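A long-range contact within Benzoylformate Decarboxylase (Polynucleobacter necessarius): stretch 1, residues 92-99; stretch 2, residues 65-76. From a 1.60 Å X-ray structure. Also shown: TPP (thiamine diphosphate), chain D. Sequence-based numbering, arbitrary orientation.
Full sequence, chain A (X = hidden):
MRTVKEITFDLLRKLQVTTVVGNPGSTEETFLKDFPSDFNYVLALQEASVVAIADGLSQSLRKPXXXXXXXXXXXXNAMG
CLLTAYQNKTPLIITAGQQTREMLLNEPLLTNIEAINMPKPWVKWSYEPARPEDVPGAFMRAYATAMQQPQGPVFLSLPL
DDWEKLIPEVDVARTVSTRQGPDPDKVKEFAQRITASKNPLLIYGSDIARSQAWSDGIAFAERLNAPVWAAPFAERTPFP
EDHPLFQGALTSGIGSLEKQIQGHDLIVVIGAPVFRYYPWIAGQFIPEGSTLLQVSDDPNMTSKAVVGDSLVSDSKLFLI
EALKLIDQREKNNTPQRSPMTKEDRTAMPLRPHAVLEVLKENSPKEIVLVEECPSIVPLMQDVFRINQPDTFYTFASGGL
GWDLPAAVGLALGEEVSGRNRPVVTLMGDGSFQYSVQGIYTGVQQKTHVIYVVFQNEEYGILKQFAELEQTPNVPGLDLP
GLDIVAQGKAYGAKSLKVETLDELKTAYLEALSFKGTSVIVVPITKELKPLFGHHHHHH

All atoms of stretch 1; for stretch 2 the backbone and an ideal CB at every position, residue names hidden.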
# COMPACT_ATOMS: atom_id res chain seq x y z
N LEU A 92 -0.31 -7.06 -20.44
CA LEU A 92 0.49 -5.91 -20.84
C LEU A 92 1.70 -5.74 -19.93
O LEU A 92 1.62 -5.98 -18.72
CB LEU A 92 -0.34 -4.62 -20.78
CG LEU A 92 -1.57 -4.58 -21.67
CD1 LEU A 92 -2.21 -3.19 -21.54
CD2 LEU A 92 -1.18 -4.89 -23.13
N ILE A 93 2.83 -5.35 -20.52
CA ILE A 93 3.98 -4.95 -19.73
C ILE A 93 4.04 -3.43 -19.72
O ILE A 93 4.46 -2.80 -20.71
CB ILE A 93 5.27 -5.57 -20.28
CG1 ILE A 93 5.17 -7.10 -20.22
CG2 ILE A 93 6.49 -5.08 -19.48
CD1 ILE A 93 6.35 -7.83 -20.85
N ILE A 94 3.59 -2.84 -18.62
CA ILE A 94 3.54 -1.39 -18.50
C ILE A 94 4.89 -0.88 -18.03
O ILE A 94 5.36 -1.24 -16.95
CB ILE A 94 2.47 -0.91 -17.50
CG1 ILE A 94 1.09 -1.54 -17.76
CG2 ILE A 94 2.41 0.63 -17.51
CD1 ILE A 94 0.49 -1.24 -19.11
N THR A 95 5.54 -0.04 -18.83
CA THR A 95 6.80 0.55 -18.40
C THR A 95 6.69 2.06 -18.34
O THR A 95 6.05 2.67 -19.19
CB THR A 95 7.98 0.15 -19.32
OG1 THR A 95 7.86 0.81 -20.59
CG2 THR A 95 8.00 -1.35 -19.53
N ALA A 96 7.26 2.65 -17.30
CA ALA A 96 7.36 4.10 -17.24
C ALA A 96 8.78 4.49 -16.89
O ALA A 96 9.39 3.90 -16.00
CB ALA A 96 6.40 4.66 -16.20
N GLY A 97 9.32 5.49 -17.58
CA GLY A 97 10.61 6.03 -17.20
C GLY A 97 10.53 6.62 -15.81
O GLY A 97 9.46 7.01 -15.34
N GLN A 98 11.68 6.68 -15.16
CA GLN A 98 11.82 7.24 -13.83
C GLN A 98 13.01 8.20 -13.88
O GLN A 98 13.87 8.08 -14.77
CB GLN A 98 12.10 6.10 -12.84
CG GLN A 98 12.50 6.50 -11.41
CD GLN A 98 11.40 7.25 -10.67
OE1 GLN A 98 11.11 8.41 -10.99
NE2 GLN A 98 10.78 6.60 -9.68
N GLN A 99 13.05 9.16 -12.96
CA GLN A 99 14.18 10.09 -12.88
C GLN A 99 15.48 9.32 -12.68
O GLN A 99 15.48 8.19 -12.20
CB GLN A 99 13.97 11.13 -11.77
CG GLN A 99 13.43 12.47 -12.28
CD GLN A 99 14.49 13.29 -13.04
OE1 GLN A 99 15.53 12.76 -13.47
NE2 GLN A 99 14.23 14.58 -13.21
N UNK A 65 2.19 -6.82 -25.06
CA UNK A 65 2.61 -5.64 -25.79
C UNK A 65 3.21 -4.72 -24.73
O UNK A 65 2.77 -4.73 -23.58
CB UNK A 65 1.46 -4.98 -26.55
N UNK A 66 4.26 -3.98 -25.08
CA UNK A 66 4.86 -3.04 -24.14
C UNK A 66 4.20 -1.68 -24.24
O UNK A 66 3.97 -1.16 -25.34
CB UNK A 66 6.36 -2.91 -24.39
N UNK A 67 3.86 -1.12 -23.09
CA UNK A 67 3.41 0.26 -22.97
C UNK A 67 4.61 1.05 -22.42
O UNK A 67 5.26 0.61 -21.48
CB UNK A 67 2.18 0.38 -22.07
N UNK A 68 4.93 2.19 -23.02
CA UNK A 68 6.01 3.03 -22.52
C UNK A 68 5.47 4.43 -22.32
O UNK A 68 5.13 5.12 -23.28
CB UNK A 68 7.21 3.03 -23.47
N UNK A 69 5.35 4.84 -21.05
CA UNK A 69 4.79 6.14 -20.73
C UNK A 69 5.68 6.92 -19.77
O UNK A 69 6.68 6.40 -19.27
CB UNK A 69 3.39 5.98 -20.13
N UNK A 70 5.31 8.17 -19.52
CA UNK A 70 6.23 9.12 -18.92
C UNK A 70 6.02 9.25 -17.42
O UNK A 70 5.16 10.00 -16.97
CB UNK A 70 6.08 10.49 -19.59
N UNK A 71 6.85 8.54 -16.65
CA UNK A 71 6.88 8.65 -15.20
C UNK A 71 5.48 8.66 -14.54
O UNK A 71 4.56 7.99 -15.03
CB UNK A 71 7.63 9.92 -14.82
N UNK A 72 5.32 9.34 -13.41
CA UNK A 72 4.07 9.30 -12.67
C UNK A 72 2.95 10.03 -13.40
O UNK A 72 1.78 9.67 -13.27
CB UNK A 72 4.27 9.91 -11.28
N UNK A 73 3.31 11.06 -14.16
CA UNK A 73 2.33 11.87 -14.89
C UNK A 73 1.60 11.01 -15.93
O UNK A 73 0.37 11.03 -16.03
CB UNK A 73 3.01 13.06 -15.57
N UNK A 74 2.38 10.28 -16.70
CA UNK A 74 1.85 9.42 -17.74
C UNK A 74 1.12 8.24 -17.14
O UNK A 74 0.02 7.89 -17.58
CB UNK A 74 2.97 8.94 -18.66
N UNK A 75 1.73 7.61 -16.14
CA UNK A 75 1.06 6.49 -15.48
C UNK A 75 -0.29 6.93 -14.90
O UNK A 75 -1.28 6.21 -15.03
CB UNK A 75 1.95 5.91 -14.38
N UNK A 76 -0.33 8.11 -14.30
CA UNK A 76 -1.57 8.64 -13.76
C UNK A 76 -2.67 8.76 -14.81
O UNK A 76 -3.79 8.29 -14.60
CB UNK A 76 -1.31 10.01 -13.13
N1' TPP D . 2.85 12.91 -20.83
C2' TPP D . 2.45 13.67 -19.74
CM2 TPP D . 1.11 13.43 -19.10
N3' TPP D . 3.28 14.63 -19.20
C4' TPP D . 4.51 14.86 -19.76
N4' TPP D . 5.31 15.79 -19.23
C5' TPP D . 4.91 14.14 -20.89
C6' TPP D . 4.08 13.14 -21.42
C7' TPP D . 6.26 14.38 -21.50
N3 TPP D . 6.44 15.64 -22.22
C2 TPP D . 7.08 16.75 -21.72
S1 TPP D . 7.16 17.99 -22.75
C5 TPP D . 6.39 17.14 -23.88
C4 TPP D . 6.04 15.85 -23.50
CM4 TPP D . 5.31 14.85 -24.36
C6 TPP D . 6.18 17.83 -25.20
C7 TPP D . 5.32 19.09 -25.15
O7 TPP D . 5.06 19.40 -26.50
PA TPP D . 4.24 20.72 -26.91
O1A TPP D . 3.08 20.89 -25.97
O2A TPP D . 3.78 20.62 -28.33
O3A TPP D . 5.25 21.93 -26.59
PB TPP D . 6.59 22.34 -27.37
O1B TPP D . 7.73 21.71 -26.63
O2B TPP D . 6.67 23.85 -27.29
O3B TPP D . 6.57 21.85 -28.78

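Residues 92-99 and the start of residues 65-76 run as parallel strands, and the backbone ladder between them sets which face of the sheet the side chains at 66 to 69 take. Position 65 lies before the paired strand, its ideal CB 4.3 Å from Leu-92 CD2, so a moderate apolar side chain suits it. It is Val-65, whose O accepts a hydrogen bond from Ile-93 N (3.1 Å).

Position 66 pairs with Ile-93 and points to the same face as Ile-93 and Thr-95, where methyl and methylene groups invite a branched aliphatic residue. Ile-66 places CG1 4.4 Å from Ile-93 CB.

Position 67 turns to the other face, its ideal CB only 3.8 Å from Ile-94 CD1, favouring a compact apolar residue, although several aliphatics could serve. Val-67 binds twice along the ladder, through N to Ile-93 O (3.0 Å) and through O to Thr-95 N (2.7 Å).

At position 68 the ideal CB lies 3.7 Å from Thr-95 OG1. Thr-95 OG1 already donates to Val-67 O (2.8 Å) and can still accept; a short side chain with a donor would fit, as would a small neutral one. The residue is Asn-68, and its ND2 donates to Thr-95 OG1 at 3.0 Å.

Position 69 returns to the face of Ile-94 and Ala-96. The small methyl Ala-96 CB, 5.1 Å from the ideal CB, leaves space for a larger aliphatic group. Ile-69 brings CG1 to 4.2 Å from Ala-96 CB and CD1 to 4.3 Å from Ile-94 CG2.

Position 70 points away from stretch 1 and towards the cofactor, so an aromatic or polar residue is plausible. His-70 brings CD2 to 3.3 Å from TPP C4', with TPP C7' over one face of its ring.

Position 71 has a positive phi (45°), which glycine would tolerate most easily, yet its CB, 3.5 Å from Gly-97 O, can carry a small side chain. Thr-71 occupies it.

At 74 an ideal CB would clash with His-70 N (2.6 Å), and at 76 it would be crowded by the O of residue 72 (3.1 Å), so both suit glycine; at 72 stretch 1 sets no demand. The residues are Gly-72, Gly-74 and Gly-76. Position 73 is out of reach of stretch 1 and faces the cofactor, so a small residue is reasonable; Ala-73 CB lies 4.0 Å from TPP N3'.

At position 75 CA-to-CB points toward the strand, the ideal CB 5.0 Å from Ala-96 CB, suiting a medium-sized apolar residue. Leu-75 sets CD1 4.4 Å from Ile-94 CG2.

Stretch 2, residues 65-76: VIVNIHTGAGLG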
# COMPACT_ATOMS: atom_id res chain seq x y z
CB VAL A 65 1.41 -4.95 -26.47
CG1 VAL A 65 1.83 -3.59 -27.05
CG2 VAL A 65 0.82 -5.85 -27.57
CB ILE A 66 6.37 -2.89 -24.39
CG1 ILE A 66 7.08 -4.20 -24.06
CG2 ILE A 66 6.92 -1.75 -23.55
CD1 ILE A 66 8.52 -4.19 -24.44
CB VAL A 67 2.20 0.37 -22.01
CG1 VAL A 67 1.98 1.81 -21.55
CG2 VAL A 67 0.94 -0.19 -22.68
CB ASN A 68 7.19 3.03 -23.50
CG ASN A 68 8.42 3.75 -22.96
OD1 ASN A 68 8.95 4.65 -23.60
ND2 ASN A 68 8.88 3.34 -21.78
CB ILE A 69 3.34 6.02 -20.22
CG1 ILE A 69 3.29 5.15 -18.95
CG2 ILE A 69 2.43 5.45 -21.31
CD1 ILE A 69 1.85 4.79 -18.55
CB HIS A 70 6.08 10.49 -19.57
CG HIS A 70 6.98 11.53 -18.98
ND1 HIS A 70 8.35 11.40 -18.95
CD2 HIS A 70 6.70 12.73 -18.42
CE1 HIS A 70 8.88 12.48 -18.40
NE2 HIS A 70 7.90 13.31 -18.08
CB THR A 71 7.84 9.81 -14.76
OG1 THR A 71 8.01 9.80 -13.33
CG2 THR A 71 7.35 11.19 -15.23
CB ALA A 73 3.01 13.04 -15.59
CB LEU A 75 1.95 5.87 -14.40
CG LEU A 75 1.31 4.71 -13.64
CD1 LEU A 75 1.03 3.54 -14.57
CD2 LEU A 75 2.24 4.30 -12.51
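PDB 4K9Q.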